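Local coordinates for putative cell surface protein (Streptococcus pyogenes, PDB 4OFQ) that belongs to the antigen I/II family of streptococcal cell-surface adhesins and probably helps the bacterium attach, this part being its beta-sandwich C-terminal domain, at residues S32-P35 and N36-L39; A74-G77 and H78-V81; V268-K271 and G272-L275. One frame throughout, in Å; residues are numbered along the deposited sequence.

How the contacts relate
Three local turns are compared, each closed by an i to i+3 backbone bond and a serine or threonine hydroxyl, in different settings. Contact 1 lies near the centre of the chain, partly buried, where strand 32-33 passes into strand 38-45. Contact 2, centred 12 Å away, is a surface corner between strands 75-76 and 80-87. The two touch through Leu39 and Ile75, and both reach the sheet containing strand 149-157. Contact 3 stands apart in the C-terminal half of the chain, its nearest atoms about 17 Å from contact 1. Contacts 1 and 3 add an apolar side-chain pair beside the turn bonds; contact 2 relies on polar bonds.

Contact 1 of 3, residues S32-P35 and N36-L39; sequences SVLP and NSTL
The flat amide of Asn36 meets Leu34 through its oxygen: OD1 lies 4.1 Å from Leu34 CB, a loose van der Waals approach. The amide's main polar partner is in the second domain, where Asn36 ND2 bonds to the carbonyl oxygen of Asn333; Asn335 accepts from the backbone N of Asn36. Pro35, just before it, suits the second residue of the turn, because its ring restricts phi to near the value that a type I turn wants there.

Two hydrogen bonds tie Leu34 to Ser37. The backbone N of Ser37 gives its hydrogen to Leu34 O at 3.0 Å, arriving from above the carbonyl plane, 60° out of it. In return Leu34 N donates to Ser37 OG at 2.8 Å, with an N-H...O angle of 153°. The hydroxyl gets there because OG stands beside its own backbone N and anti to the carbonyl carbon (chi1 -65°), which turns it back across the mouth of the turn. Serine suits the place: its side chain is short, and its oxygen can accept from the chain entering the turn. A water donates to Pro35 O and, at an unusually short distance, to Ser37 O.

Next to these bonds Val33 CB lies 3.7 Å from Ser37 OG. The apolar pair is Val33 CG1 and Leu39 CD2, 4.1 Å apart, the two side chains crossing at about a right angle. Both also touch Ile166 of strand 164-174, in keeping with their buried, branched side chains. The whole is a type I beta turn, Leu34 to Ser37, linking strands that belong to two different sheets of an adhesin beta-sandwich, close to the second domain.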
loop_
_atom_site.group_PDB
_atom_site.type_symbol
_atom_site.label_atom_id
_atom_site.label_comp_id
_atom_site.label_asym_id
_atom_site.label_seq_id
_atom_site.Cartn_x
_atom_site.Cartn_y
_atom_site.Cartn_z
ATOM N N SER A 32 2.780 7.047 3.020
ATOM C CA SER A 32 3.074 6.154 1.909
ATOM C C SER A 32 2.720 4.694 2.239
ATOM O O SER A 32 2.721 4.268 3.415
ATOM C CB SER A 32 4.539 6.283 1.467
ATOM O OG SER A 32 5.414 5.965 2.529
ATOM N N VAL A 33 2.404 3.942 1.191
ATOM C CA VAL A 33 2.031 2.535 1.313
ATOM C C VAL A 33 2.797 1.758 0.251
ATOM O O VAL A 33 3.528 2.351 -0.541
ATOM C CB VAL A 33 0.511 2.328 1.116
ATOM C CG1 VAL A 33 -0.265 3.099 2.174
ATOM C CG2 VAL A 33 0.082 2.764 -0.315
ATOM N N LEU A 34 2.623 0.438 0.235
ATOM C CA LEU A 34 3.346 -0.455 -0.669
ATOM C C LEU A 34 2.382 -1.052 -1.705
ATOM O O LEU A 34 1.168 -1.040 -1.490
ATOM C CB LEU A 34 4.035 -1.562 0.152
ATOM C CG LEU A 34 5.059 -1.026 1.159
ATOM C CD1 LEU A 34 5.589 -2.134 2.064
ATOM C CD2 LEU A 34 6.206 -0.369 0.401
ATOM N N PRO A 35 2.911 -1.556 -2.840
ATOM C CA PRO A 35 2.063 -2.093 -3.912
ATOM C C PRO A 35 1.055 -3.163 -3.438
ATOM O O PRO A 35 -0.097 -3.218 -3.902
ATOM C CB PRO A 35 3.080 -2.718 -4.860
ATOM C CG PRO A 35 4.298 -1.861 -4.711
ATOM C CD PRO A 35 4.327 -1.471 -3.254
ATOM N N ASN A 36 1.494 -4.021 -2.528
ATOM C CA ASN A 36 0.631 -5.090 -2.033
ATOM C C ASN A 36 -0.161 -4.723 -0.775
ATOM O O ASN A 36 -0.758 -5.597 -0.151
ATOM C CB ASN A 36 1.441 -6.390 -1.823
ATOM C CG ASN A 36 2.435 -6.295 -0.654
ATOM O OD1 ASN A 36 2.446 -5.317 0.103
ATOM N ND2 ASN A 36 3.267 -7.328 -0.500
ATOM N N SER A 37 -0.140 -3.446 -0.385
ATOM C CA SER A 37 -0.856 -2.990 0.821
ATOM C C SER A 37 -2.367 -3.161 0.703
ATOM O O SER A 37 -2.933 -3.047 -0.384
ATOM C CB SER A 37 -0.556 -1.509 1.127
ATOM O OG SER A 37 0.819 -1.315 1.460
ATOM N N THR A 38 -3.011 -3.444 1.828
ATOM C CA THR A 38 -4.469 -3.414 1.898
ATOM C C THR A 38 -4.803 -2.063 2.473
ATOM O O THR A 38 -4.262 -1.700 3.509
ATOM C CB THR A 38 -5.005 -4.499 2.846
ATOM O OG1 THR A 38 -4.613 -5.790 2.359
ATOM C CG2 THR A 38 -6.538 -4.428 2.942
ATOM N N LEU A 39 -5.659 -1.306 1.789
ATOM C CA LEU A 39 -6.097 -0.020 2.298
ATOM C C LEU A 39 -7.427 -0.168 3.025
ATOM O O LEU A 39 -8.446 -0.487 2.408
ATOM C CB LEU A 39 -6.251 0.988 1.151
ATOM C CG LEU A 39 -5.030 1.043 0.232
ATOM C CD1 LEU A 39 -5.216 2.099 -0.835
ATOM C CD2 LEU A 39 -3.799 1.340 1.072
HETATM O O HOH W 1 -2.600 -3.754 -2.784
#

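Contact 2 of 3, residues A74-G77 and H78-V81; sequences AIDG and HSLV
Two overlapping type I beta turns, Asp76 to Ser79 and Gly77 to Leu80, make the corner at which Asp76 meets Ser79 and the chain passes from strand 75-76 into strand 80-87. Both strands pair with strand 149-157 of the antigen I/II domain, and Gly77 lies about 9 Å from the bound calcium ion without being one of its ligands.

The first turn is gripped at one acceptor, Asp76 O, by two donors from the same residue. Ser79 N reaches Asp76 O at 3.0 Å from above the carbonyl plane, while Ser79 OG donates to Asp76 O over only 2.6 Å, lying in that plane, with a C=O...O angle of 150°. The hydroxyl sits between its own backbone N and carbonyl carbon, a position that folds it back over the turn. Serine fits this role since its oxygen both donates here and bonds to the backbone N of Lys156. The second turn closes more loosely, through a weak bond of 3.3 Å from Leu80 N to Gly77 O; Tyr128 OH also bonds to that carbonyl oxygen. Gly77 is buried, and a side chain at this position would sit close to His78 N.

Asp76 brings its carboxylate round to the turn by setting CG anti to the backbone N (chi1 179°). Asp76 OD1 then takes a weak bond from His78 N at 3.1 Å, and Asp76 OD2 comes within 3.8 Å of Ser79 CB. Beyond the corner, His101 meets the imidazole of His78 edge-to-face. The Asp76 and His78 side chains cross at about a right angle, the carboxylate and ring planes 55° apart, and OD1 of Asp76 lies at the edge of the His78 ring, in its plane, 3.7 Å from CD2.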
loop_
_atom_site.group_PDB
_atom_site.type_symbol
_atom_site.label_atom_id
_atom_site.label_comp_id
_atom_site.label_asym_id
_atom_site.label_seq_id
_atom_site.Cartn_x
_atom_site.Cartn_y
_atom_site.Cartn_z
ATOM N N ALA A 74 -5.899 3.518 -9.547
ATOM C CA ALA A 74 -5.012 3.091 -8.475
ATOM C C ALA A 74 -5.600 1.916 -7.703
ATOM O O ALA A 74 -4.967 0.867 -7.545
ATOM C CB ALA A 74 -4.752 4.264 -7.530
ATOM N N ILE A 75 -6.820 2.105 -7.222
ATOM C CA ILE A 75 -7.493 1.096 -6.433
ATOM C C ILE A 75 -8.241 0.131 -7.336
ATOM O O ILE A 75 -8.931 0.548 -8.262
ATOM C CB ILE A 75 -8.461 1.765 -5.431
ATOM C CG1 ILE A 75 -7.671 2.257 -4.215
ATOM C CG2 ILE A 75 -9.539 0.813 -4.996
ATOM C CD1 ILE A 75 -8.394 3.295 -3.372
ATOM N N ASP A 76 -8.066 -1.163 -7.094
ATOM C CA ASP A 76 -8.894 -2.177 -7.745
ATOM C C ASP A 76 -10.281 -2.215 -7.089
ATOM O O ASP A 76 -10.457 -2.811 -6.031
ATOM C CB ASP A 76 -8.220 -3.552 -7.647
ATOM C CG ASP A 76 -9.045 -4.658 -8.289
ATOM O OD1 ASP A 76 -10.063 -4.347 -8.959
ATOM O OD2 ASP A 76 -8.670 -5.839 -8.119
ATOM N N GLY A 77 -11.269 -1.575 -7.710
ATOM C CA GLY A 77 -12.597 -1.522 -7.111
ATOM C C GLY A 77 -13.229 -2.890 -6.870
ATOM O O GLY A 77 -14.012 -3.085 -5.948
ATOM N N HIS A 78 -12.869 -3.848 -7.705
ATOM C CA HIS A 78 -13.381 -5.209 -7.577
ATOM C C HIS A 78 -12.812 -5.994 -6.400
ATOM O O HIS A 78 -13.278 -7.088 -6.105
ATOM C CB HIS A 78 -13.156 -5.936 -8.897
ATOM C CG HIS A 78 -13.767 -5.209 -10.049
ATOM N ND1 HIS A 78 -15.115 -5.274 -10.328
ATOM C CD2 HIS A 78 -13.238 -4.329 -10.931
ATOM C CE1 HIS A 78 -15.382 -4.495 -11.363
ATOM N NE2 HIS A 78 -14.259 -3.912 -11.747
ATOM N N SER A 79 -11.818 -5.428 -5.726
ATOM C CA SER A 79 -11.205 -6.101 -4.572
ATOM C C SER A 79 -11.894 -5.728 -3.266
ATOM O O SER A 79 -11.546 -6.256 -2.203
ATOM C CB SER A 79 -9.717 -5.729 -4.458
ATOM O OG SER A 79 -9.552 -4.361 -4.088
ATOM N N LEU A 80 -12.880 -4.836 -3.335
ATOM C CA LEU A 80 -13.531 -4.351 -2.111
ATOM C C LEU A 80 -14.019 -5.476 -1.215
ATOM O O LEU A 80 -14.706 -6.391 -1.667
ATOM C CB LEU A 80 -14.710 -3.413 -2.430
ATOM C CG LEU A 80 -15.554 -2.993 -1.212
ATOM C CD1 LEU A 80 -14.697 -2.211 -0.185
ATOM C CD2 LEU A 80 -16.794 -2.164 -1.611
ATOM N N VAL A 81 -13.665 -5.396 0.060
ATOM C CA VAL A 81 -14.278 -6.236 1.087
ATOM C C VAL A 81 -14.997 -5.309 2.053
ATOM O O VAL A 81 -14.375 -4.407 2.631
ATOM C CB VAL A 81 -13.228 -7.054 1.865
ATOM C CG1 VAL A 81 -13.890 -7.812 3.056
ATOM C CG2 VAL A 81 -12.491 -8.017 0.931
#

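Contact 3 of 3, residues V268-K271 and G272-L275; sequences VITK and GTDL
Ile269 and Thr273 cross at about a right angle, so that the CG2 methyl of the isoleucine comes up against Thr273 CB at 3.7 Å. On its other contact the same CG2 meets Leu275 CD2 at 3.8 Å, the leucine slanting across the isoleucine. Ile269 puts CG2 there by holding it anti to the backbone N. Both aliphatic chains are buried; Leu275 rests further on Val255 and Ala257 of strand 248-257, which explains the choice of bulky apolar residues.

Thr270 and Thr273 likewise lie crosswise, but here oxygens meet. Thr270 O accepts twice from Thr273: from N at 3.1 Å and from OG1 at 2.7 Å, both donors coming from the same face of the carbonyl plane and tilted a little under 30° from it. OG1 points back to the turn because it stands anti to its carbonyl carbon (chi1 -59°), and CG2 is thereby turned to Ile269. Threonine suits the place, its hydroxyl bonding the backbone and its CB and CG2 packing on Ile269. A water bridges Thr270 N and Thr273 OG1.

Lys271 runs outward, fully extended, while Gly272 takes a positive phi of 98°, where a side chain would jam against the preceding carbonyl. Glycine is favoured at this third position of a type II beta turn, here Thr270 to Thr273, leaving strand 268-269 in the C-terminal adhesin domain.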
loop_
_atom_site.group_PDB
_atom_site.type_symbol
_atom_site.label_atom_id
_atom_site.label_comp_id
_atom_site.label_asym_id
_atom_site.label_seq_id
_atom_site.Cartn_x
_atom_site.Cartn_y
_atom_site.Cartn_z
ATOM N N VAL A 268 20.555 4.469 17.931
ATOM C CA VAL A 268 20.732 4.722 16.507
ATOM C C VAL A 268 21.845 3.854 15.934
ATOM O O VAL A 268 22.919 3.741 16.517
ATOM C CB VAL A 268 21.081 6.196 16.234
ATOM C CG1 VAL A 268 21.385 6.409 14.747
ATOM C CG2 VAL A 268 19.954 7.104 16.693
ATOM N N ILE A 269 21.568 3.226 14.799
ATOM C CA ILE A 269 22.578 2.494 14.052
ATOM C C ILE A 269 22.972 3.401 12.898
ATOM O O ILE A 269 22.143 3.733 12.058
ATOM C CB ILE A 269 22.019 1.153 13.519
ATOM C CG1 ILE A 269 21.675 0.224 14.687
ATOM C CG2 ILE A 269 23.007 0.482 12.588
ATOM C CD1 ILE A 269 20.849 -0.986 14.291
ATOM N N THR A 270 24.230 3.824 12.869
ATOM C CA THR A 270 24.663 4.795 11.878
ATOM C C THR A 270 24.864 4.185 10.499
ATOM O O THR A 270 25.170 3.000 10.362
ATOM C CB THR A 270 25.935 5.508 12.324
ATOM O OG1 THR A 270 26.983 4.547 12.494
ATOM C CG2 THR A 270 25.680 6.211 13.641
ATOM N N LYS A 271 24.655 5.004 9.478
ATOM C CA LYS A 271 24.940 4.610 8.105
ATOM C C LYS A 271 26.362 4.057 8.016
ATOM O O LYS A 271 27.297 4.643 8.573
ATOM C CB LYS A 271 24.771 5.819 7.185
ATOM C CG LYS A 271 25.166 5.590 5.738
ATOM C CD LYS A 271 24.868 6.842 4.919
ATOM C CE LYS A 271 25.396 6.710 3.507
ATOM N NZ LYS A 271 24.843 7.777 2.632
ATOM N N GLY A 272 26.514 2.911 7.357
ATOM C CA GLY A 272 27.818 2.282 7.208
ATOM C C GLY A 272 28.100 1.174 8.207
ATOM O O GLY A 272 29.076 0.438 8.059
ATOM N N THR A 273 27.252 1.055 9.226
ATOM C CA THR A 273 27.419 0.021 10.252
ATOM C C THR A 273 27.130 -1.383 9.694
ATOM O O THR A 273 26.198 -1.579 8.923
ATOM C CB THR A 273 26.492 0.276 11.469
ATOM O OG1 THR A 273 26.791 1.553 12.043
ATOM C CG2 THR A 273 26.672 -0.803 12.532
ATOM N N ASP A 274 27.946 -2.350 10.091
ATOM C CA ASP A 274 27.747 -3.746 9.745
ATOM C C ASP A 274 26.461 -4.288 10.374
ATOM O O ASP A 274 26.268 -4.178 11.580
ATOM C CB ASP A 274 28.931 -4.556 10.275
ATOM C CG ASP A 274 28.988 -5.942 9.687
ATOM O OD1 ASP A 274 28.191 -6.800 10.128
ATOM O OD2 ASP A 274 29.820 -6.165 8.782
ATOM N N LEU A 275 25.591 -4.894 9.569
ATOM C CA LEU A 275 24.315 -5.381 10.097
ATOM C C LEU A 275 24.213 -6.901 10.164
ATOM O O LEU A 275 23.116 -7.421 10.324
ATOM C CB LEU A 275 23.148 -4.843 9.260
ATOM C CG LEU A 275 23.055 -3.323 9.176
ATOM C CD1 LEU A 275 21.894 -2.896 8.270
ATOM C CD2 LEU A 275 22.913 -2.712 10.564
HETATM O O HOH W 2 25.967 2.216 14.687
#